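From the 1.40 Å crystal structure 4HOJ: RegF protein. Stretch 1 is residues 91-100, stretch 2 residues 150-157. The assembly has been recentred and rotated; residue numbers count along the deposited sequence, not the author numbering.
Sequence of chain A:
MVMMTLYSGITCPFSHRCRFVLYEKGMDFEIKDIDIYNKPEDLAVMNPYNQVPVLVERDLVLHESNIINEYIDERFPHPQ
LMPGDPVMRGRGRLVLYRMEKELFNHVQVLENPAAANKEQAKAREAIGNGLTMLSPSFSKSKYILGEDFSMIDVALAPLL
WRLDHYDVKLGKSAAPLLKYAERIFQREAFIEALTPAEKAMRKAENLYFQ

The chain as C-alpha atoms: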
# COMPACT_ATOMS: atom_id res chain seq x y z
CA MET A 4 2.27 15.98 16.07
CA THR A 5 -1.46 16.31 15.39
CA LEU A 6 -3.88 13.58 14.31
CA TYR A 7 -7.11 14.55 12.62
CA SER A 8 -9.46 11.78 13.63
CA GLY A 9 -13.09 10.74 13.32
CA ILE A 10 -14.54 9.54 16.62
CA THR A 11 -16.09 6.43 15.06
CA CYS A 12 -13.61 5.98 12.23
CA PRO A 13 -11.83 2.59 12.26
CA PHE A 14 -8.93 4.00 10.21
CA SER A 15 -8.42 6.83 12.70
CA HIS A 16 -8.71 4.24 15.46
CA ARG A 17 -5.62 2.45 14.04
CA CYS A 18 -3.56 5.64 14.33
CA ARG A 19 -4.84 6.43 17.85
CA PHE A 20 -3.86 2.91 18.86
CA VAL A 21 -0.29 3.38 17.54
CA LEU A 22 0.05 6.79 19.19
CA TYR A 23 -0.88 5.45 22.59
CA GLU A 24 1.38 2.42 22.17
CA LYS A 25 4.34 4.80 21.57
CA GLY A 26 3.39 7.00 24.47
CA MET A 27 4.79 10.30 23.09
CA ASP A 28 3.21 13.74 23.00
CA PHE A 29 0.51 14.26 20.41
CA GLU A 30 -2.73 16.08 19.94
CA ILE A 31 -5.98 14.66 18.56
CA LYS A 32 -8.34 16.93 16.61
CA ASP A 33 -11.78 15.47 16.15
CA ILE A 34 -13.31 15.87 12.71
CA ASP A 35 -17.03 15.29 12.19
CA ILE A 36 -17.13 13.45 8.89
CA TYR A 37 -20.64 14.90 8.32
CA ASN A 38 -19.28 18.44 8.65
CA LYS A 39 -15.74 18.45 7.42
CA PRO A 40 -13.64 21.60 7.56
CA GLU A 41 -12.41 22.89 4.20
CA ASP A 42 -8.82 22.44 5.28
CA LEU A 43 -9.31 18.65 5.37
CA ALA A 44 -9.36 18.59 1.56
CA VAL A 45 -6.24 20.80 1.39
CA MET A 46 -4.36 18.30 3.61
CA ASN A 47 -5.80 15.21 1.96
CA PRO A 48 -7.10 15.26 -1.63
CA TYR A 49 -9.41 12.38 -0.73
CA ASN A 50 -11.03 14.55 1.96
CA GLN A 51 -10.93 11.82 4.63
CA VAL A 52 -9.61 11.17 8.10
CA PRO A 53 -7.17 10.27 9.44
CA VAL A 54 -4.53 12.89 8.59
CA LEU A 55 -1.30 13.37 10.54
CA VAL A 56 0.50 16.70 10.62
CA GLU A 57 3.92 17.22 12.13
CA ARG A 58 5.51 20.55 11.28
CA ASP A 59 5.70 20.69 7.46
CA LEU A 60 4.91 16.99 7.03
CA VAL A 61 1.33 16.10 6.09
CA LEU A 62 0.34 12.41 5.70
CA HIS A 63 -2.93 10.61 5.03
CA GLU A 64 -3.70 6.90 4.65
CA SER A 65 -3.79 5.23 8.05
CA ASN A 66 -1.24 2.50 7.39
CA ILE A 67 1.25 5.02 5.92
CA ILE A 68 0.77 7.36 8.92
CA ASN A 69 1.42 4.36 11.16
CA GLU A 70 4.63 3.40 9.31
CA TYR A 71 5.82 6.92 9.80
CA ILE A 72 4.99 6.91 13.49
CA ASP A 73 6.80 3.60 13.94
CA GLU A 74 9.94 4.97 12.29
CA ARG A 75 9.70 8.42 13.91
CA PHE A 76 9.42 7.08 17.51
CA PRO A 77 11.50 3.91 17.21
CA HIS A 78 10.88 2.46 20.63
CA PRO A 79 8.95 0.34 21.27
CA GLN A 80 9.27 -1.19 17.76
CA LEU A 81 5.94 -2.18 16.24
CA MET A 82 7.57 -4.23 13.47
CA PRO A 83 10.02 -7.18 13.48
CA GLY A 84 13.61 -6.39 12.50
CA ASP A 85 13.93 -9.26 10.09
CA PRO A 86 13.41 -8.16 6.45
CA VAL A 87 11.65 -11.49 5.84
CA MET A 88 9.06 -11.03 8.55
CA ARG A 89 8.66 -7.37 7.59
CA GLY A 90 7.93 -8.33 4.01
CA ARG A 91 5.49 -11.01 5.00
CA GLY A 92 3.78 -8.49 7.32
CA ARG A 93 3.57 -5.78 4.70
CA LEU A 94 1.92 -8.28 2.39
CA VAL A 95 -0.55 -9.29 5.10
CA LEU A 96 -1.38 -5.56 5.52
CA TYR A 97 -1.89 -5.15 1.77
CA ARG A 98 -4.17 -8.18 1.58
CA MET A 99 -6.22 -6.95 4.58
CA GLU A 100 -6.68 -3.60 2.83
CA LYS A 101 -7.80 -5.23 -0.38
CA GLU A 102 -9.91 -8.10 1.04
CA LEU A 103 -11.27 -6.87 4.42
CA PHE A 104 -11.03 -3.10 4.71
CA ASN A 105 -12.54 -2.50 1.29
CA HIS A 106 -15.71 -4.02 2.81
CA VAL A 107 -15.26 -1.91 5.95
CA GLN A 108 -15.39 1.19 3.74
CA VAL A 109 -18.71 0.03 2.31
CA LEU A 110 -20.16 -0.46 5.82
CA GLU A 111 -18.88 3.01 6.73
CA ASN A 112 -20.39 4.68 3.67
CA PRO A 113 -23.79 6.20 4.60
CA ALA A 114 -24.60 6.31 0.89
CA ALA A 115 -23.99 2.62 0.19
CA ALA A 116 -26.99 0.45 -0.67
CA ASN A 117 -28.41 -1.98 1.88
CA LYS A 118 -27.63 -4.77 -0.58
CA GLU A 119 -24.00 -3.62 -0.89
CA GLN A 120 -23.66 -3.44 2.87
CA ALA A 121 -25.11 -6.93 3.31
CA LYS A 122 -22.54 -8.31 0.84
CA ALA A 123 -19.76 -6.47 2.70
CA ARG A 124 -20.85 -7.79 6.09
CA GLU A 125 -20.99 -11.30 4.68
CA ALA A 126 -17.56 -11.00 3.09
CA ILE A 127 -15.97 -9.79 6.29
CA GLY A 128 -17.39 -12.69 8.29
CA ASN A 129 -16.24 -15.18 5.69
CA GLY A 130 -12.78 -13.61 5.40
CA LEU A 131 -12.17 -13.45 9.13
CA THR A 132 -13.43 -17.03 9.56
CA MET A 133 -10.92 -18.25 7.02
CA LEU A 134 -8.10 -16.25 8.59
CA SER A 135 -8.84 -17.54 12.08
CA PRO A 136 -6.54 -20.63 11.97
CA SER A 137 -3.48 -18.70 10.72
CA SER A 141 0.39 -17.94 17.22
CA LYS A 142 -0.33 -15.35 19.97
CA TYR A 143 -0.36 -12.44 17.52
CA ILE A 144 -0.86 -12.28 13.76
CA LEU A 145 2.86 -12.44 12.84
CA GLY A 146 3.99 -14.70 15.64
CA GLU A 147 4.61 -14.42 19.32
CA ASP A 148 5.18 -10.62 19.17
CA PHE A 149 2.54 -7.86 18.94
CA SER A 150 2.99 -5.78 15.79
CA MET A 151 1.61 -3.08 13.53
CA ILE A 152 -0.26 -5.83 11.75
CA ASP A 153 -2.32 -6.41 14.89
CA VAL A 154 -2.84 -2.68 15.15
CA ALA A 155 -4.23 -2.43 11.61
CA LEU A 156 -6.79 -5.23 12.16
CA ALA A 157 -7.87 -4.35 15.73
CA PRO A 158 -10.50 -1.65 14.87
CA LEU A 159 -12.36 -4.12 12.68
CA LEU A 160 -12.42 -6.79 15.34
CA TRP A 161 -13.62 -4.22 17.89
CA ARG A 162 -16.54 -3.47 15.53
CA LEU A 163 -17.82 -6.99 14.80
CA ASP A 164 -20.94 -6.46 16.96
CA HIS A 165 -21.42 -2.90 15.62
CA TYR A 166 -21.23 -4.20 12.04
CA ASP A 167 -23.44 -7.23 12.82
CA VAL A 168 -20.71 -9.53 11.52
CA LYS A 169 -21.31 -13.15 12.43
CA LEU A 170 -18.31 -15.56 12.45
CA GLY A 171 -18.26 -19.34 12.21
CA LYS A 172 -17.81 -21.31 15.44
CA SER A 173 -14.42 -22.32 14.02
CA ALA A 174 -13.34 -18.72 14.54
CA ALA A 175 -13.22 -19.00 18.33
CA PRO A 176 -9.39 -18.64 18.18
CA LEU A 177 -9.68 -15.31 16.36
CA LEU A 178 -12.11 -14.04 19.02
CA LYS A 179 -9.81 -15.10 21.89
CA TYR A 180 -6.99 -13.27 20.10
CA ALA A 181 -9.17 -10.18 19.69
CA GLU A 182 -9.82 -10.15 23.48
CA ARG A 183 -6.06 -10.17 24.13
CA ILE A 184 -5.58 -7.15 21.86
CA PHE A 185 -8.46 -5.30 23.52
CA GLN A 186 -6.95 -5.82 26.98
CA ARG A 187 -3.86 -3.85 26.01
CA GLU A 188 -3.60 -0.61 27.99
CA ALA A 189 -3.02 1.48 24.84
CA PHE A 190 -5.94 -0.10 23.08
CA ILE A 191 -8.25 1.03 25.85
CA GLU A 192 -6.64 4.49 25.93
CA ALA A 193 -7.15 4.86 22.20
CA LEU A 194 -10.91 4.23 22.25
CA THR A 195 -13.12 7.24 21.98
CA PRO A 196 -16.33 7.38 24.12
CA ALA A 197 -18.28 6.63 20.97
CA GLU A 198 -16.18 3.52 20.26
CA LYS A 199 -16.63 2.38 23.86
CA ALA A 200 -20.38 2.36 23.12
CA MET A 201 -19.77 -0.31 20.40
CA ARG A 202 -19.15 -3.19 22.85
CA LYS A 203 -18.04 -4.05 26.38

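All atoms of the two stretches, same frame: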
# COMPACT_ATOMS: atom_id res chain seq x y z
N ARG A 91 6.70 -10.23 4.82
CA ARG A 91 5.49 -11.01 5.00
C ARG A 91 4.41 -10.13 5.64
O ARG A 91 3.24 -10.20 5.25
CB ARG A 91 5.73 -12.23 5.92
CG ARG A 91 6.43 -13.34 5.22
CD ARG A 91 6.34 -14.66 6.04
NE ARG A 91 7.03 -15.74 5.34
CZ ARG A 91 8.10 -16.34 5.81
NH1 ARG A 91 8.57 -15.98 7.00
NH2 ARG A 91 8.68 -17.32 5.12
N GLY A 92 4.76 -9.34 6.66
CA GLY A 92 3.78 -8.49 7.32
C GLY A 92 3.24 -7.42 6.43
O GLY A 92 2.04 -7.17 6.44
N ARG A 93 4.09 -6.79 5.63
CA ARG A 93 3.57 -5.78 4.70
C ARG A 93 2.62 -6.40 3.73
O ARG A 93 1.63 -5.77 3.32
CB ARG A 93 4.72 -5.12 3.95
CG ARG A 93 5.43 -4.17 4.82
CD ARG A 93 6.36 -3.45 3.88
NE ARG A 93 7.35 -2.71 4.59
CZ ARG A 93 8.64 -3.02 4.67
NH1 ARG A 93 9.18 -4.10 4.04
NH2 ARG A 93 9.36 -2.22 5.43
N LEU A 94 2.85 -7.64 3.30
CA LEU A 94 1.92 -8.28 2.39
C LEU A 94 0.62 -8.63 3.07
O LEU A 94 -0.44 -8.47 2.44
CB LEU A 94 2.61 -9.52 1.75
CG LEU A 94 1.77 -10.19 0.66
CD1 LEU A 94 1.42 -9.22 -0.51
CD2 LEU A 94 2.52 -11.45 0.16
N VAL A 95 0.68 -9.07 4.33
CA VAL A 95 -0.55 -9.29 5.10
C VAL A 95 -1.36 -7.98 5.21
O VAL A 95 -2.57 -7.95 4.91
CB VAL A 95 -0.28 -9.88 6.48
CG1 VAL A 95 -1.58 -9.83 7.33
CG2 VAL A 95 0.19 -11.29 6.33
N LEU A 96 -0.70 -6.86 5.45
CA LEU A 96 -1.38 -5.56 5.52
C LEU A 96 -2.05 -5.25 4.21
O LEU A 96 -3.19 -4.77 4.15
CB LEU A 96 -0.42 -4.42 5.89
CG LEU A 96 0.12 -4.22 7.28
CD1 LEU A 96 1.21 -3.15 7.38
CD2 LEU A 96 -1.05 -3.75 8.18
N TYR A 97 -1.34 -5.45 3.08
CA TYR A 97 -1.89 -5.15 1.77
C TYR A 97 -3.11 -6.04 1.53
O TYR A 97 -4.16 -5.54 1.06
CB TYR A 97 -0.79 -5.41 0.70
CG TYR A 97 -1.35 -5.25 -0.71
CD1 TYR A 97 -1.47 -3.99 -1.31
CD2 TYR A 97 -1.77 -6.32 -1.43
CE1 TYR A 97 -2.04 -3.83 -2.59
CE2 TYR A 97 -2.31 -6.18 -2.72
CZ TYR A 97 -2.49 -4.92 -3.27
OH TYR A 97 -3.06 -4.74 -4.50
N ARG A 98 -3.01 -7.34 1.81
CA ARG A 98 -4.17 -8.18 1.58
C ARG A 98 -5.34 -7.82 2.50
O ARG A 98 -6.49 -7.92 2.05
CB ARG A 98 -3.79 -9.64 1.74
CG ARG A 98 -2.88 -10.06 0.55
CD ARG A 98 -2.76 -11.54 0.32
NE ARG A 98 -4.07 -12.15 0.21
CZ ARG A 98 -4.29 -13.43 0.44
NH1 ARG A 98 -3.25 -14.24 0.69
NH2 ARG A 98 -5.54 -13.89 0.37
N MET A 99 -5.10 -7.42 3.75
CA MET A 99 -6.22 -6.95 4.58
C MET A 99 -6.86 -5.72 3.99
O MET A 99 -8.09 -5.57 4.01
CB MET A 99 -5.78 -6.67 6.00
CG MET A 99 -5.31 -7.92 6.75
SD MET A 99 -5.31 -7.65 8.52
CE MET A 99 -3.96 -6.48 8.66
N GLU A 100 -6.10 -4.79 3.41
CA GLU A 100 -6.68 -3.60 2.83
C GLU A 100 -7.53 -3.95 1.68
O GLU A 100 -8.62 -3.38 1.49
CB GLU A 100 -5.65 -2.52 2.39
CG GLU A 100 -5.03 -1.55 3.43
CD GLU A 100 -5.90 -1.05 4.67
OE1 GLU A 100 -6.18 0.16 4.90
OE2 GLU A 100 -6.20 -1.91 5.39
N SER A 150 2.43 -6.60 16.86
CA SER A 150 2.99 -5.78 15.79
C SER A 150 1.98 -4.85 15.19
O SER A 150 0.78 -4.89 15.53
CB SER A 150 3.58 -6.60 14.61
OG SER A 150 2.53 -7.20 13.87
N MET A 151 2.48 -4.03 14.26
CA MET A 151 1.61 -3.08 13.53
C MET A 151 0.52 -3.81 12.76
O MET A 151 -0.53 -3.26 12.45
CB MET A 151 2.49 -2.35 12.52
CG MET A 151 1.69 -1.27 11.89
SD MET A 151 1.48 0.01 13.11
CE MET A 151 3.06 0.83 12.93
N ILE A 152 0.76 -5.06 12.43
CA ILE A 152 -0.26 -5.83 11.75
C ILE A 152 -1.50 -6.07 12.63
O ILE A 152 -2.66 -5.96 12.20
CB ILE A 152 0.32 -7.12 11.08
CG1 ILE A 152 1.70 -6.91 10.41
CG2 ILE A 152 -0.70 -7.65 10.08
CD1 ILE A 152 1.99 -5.69 9.63
N ASP A 153 -1.24 -6.35 13.90
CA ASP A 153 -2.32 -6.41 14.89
C ASP A 153 -3.04 -5.07 15.05
O ASP A 153 -4.26 -4.98 15.12
CB ASP A 153 -1.75 -6.84 16.24
CG ASP A 153 -1.00 -8.18 16.15
OD1 ASP A 153 -1.67 -9.21 15.92
OD2 ASP A 153 0.22 -8.19 16.30
N VAL A 154 -2.26 -4.01 15.04
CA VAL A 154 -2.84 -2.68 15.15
C VAL A 154 -3.80 -2.43 14.01
O VAL A 154 -4.93 -1.91 14.24
CB VAL A 154 -1.74 -1.61 15.12
CG1 VAL A 154 -2.34 -0.20 14.92
CG2 VAL A 154 -0.91 -1.67 16.40
N ALA A 155 -3.40 -2.77 12.78
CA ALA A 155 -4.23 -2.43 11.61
C ALA A 155 -5.59 -3.20 11.65
O ALA A 155 -6.61 -2.67 11.23
CB ALA A 155 -3.44 -2.76 10.35
N LEU A 156 -5.58 -4.43 12.15
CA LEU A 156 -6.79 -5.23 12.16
C LEU A 156 -7.70 -4.92 13.36
O LEU A 156 -8.91 -5.08 13.26
CB LEU A 156 -6.36 -6.70 12.22
CG LEU A 156 -7.51 -7.72 12.29
CD1 LEU A 156 -8.45 -7.61 11.07
CD2 LEU A 156 -6.92 -9.14 12.37
N ALA A 157 -7.13 -4.42 14.47
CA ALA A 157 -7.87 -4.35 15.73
C ALA A 157 -9.17 -3.54 15.60
O ALA A 157 -10.15 -3.93 16.19
CB ALA A 157 -6.95 -3.79 16.83

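What kind of force joins the two helices? The contact is apolar packing: no hydrogen bond crosses between the stretches, and the helices run nearly parallel, their axes 10° apart in direction and 10.0 Å apart at closest approach. Together the two sides bury 316 Å², a modest area contributed mainly by Ile152, Met99 and Leu96. These three and Ala155 are buried and apolar, as suits a site closed to water.

How does Ile152 dominate the packing? Its side chain is a knob in a hole formed by Gly92, Val95, Leu96 and Met99, spaced as i, i+3, i+4 and i+7 and so on one face of the first helix. Its CB leaves the backbone sideways, but the end of the side chain comes nearer, bringing CD1 to 3.3 Å from Leu96 CG and 3.5 Å from Gly92 O. Ile152 CG2 meets Val95 CG1 at 3.6 Å and Met99 CE at 3.7 Å, so the branched chain touches all four walls. Gly92 suits its place because a CB there would point toward the second helix and lie only 3.4 Å from Ile152 CG1, a tight fit.

What fills the space beyond the knob? One turn along the second helix, the small methyl of Ala155 points toward the first helix, with its CB 3.4 Å from Leu96 CD2 and 4.1 Å from Met99 CE. Met99, long and flexible, also reaches further along, placing SD 4.0 Å from Leu156 CB.

What do the polar groups contribute, if none bridges the gap? Ser150 and Asp153 make local bonds at the start of the second helix. Ser150, at the N-cap, accepts a bond from Ile152 N through OG at 3.1 Å, while Ser150 N donates to Asp153 OD2 at 2.8 Å. These bonds satisfy backbone amides at the helix start. Asp153 points away from the first helix and takes no part in the contact.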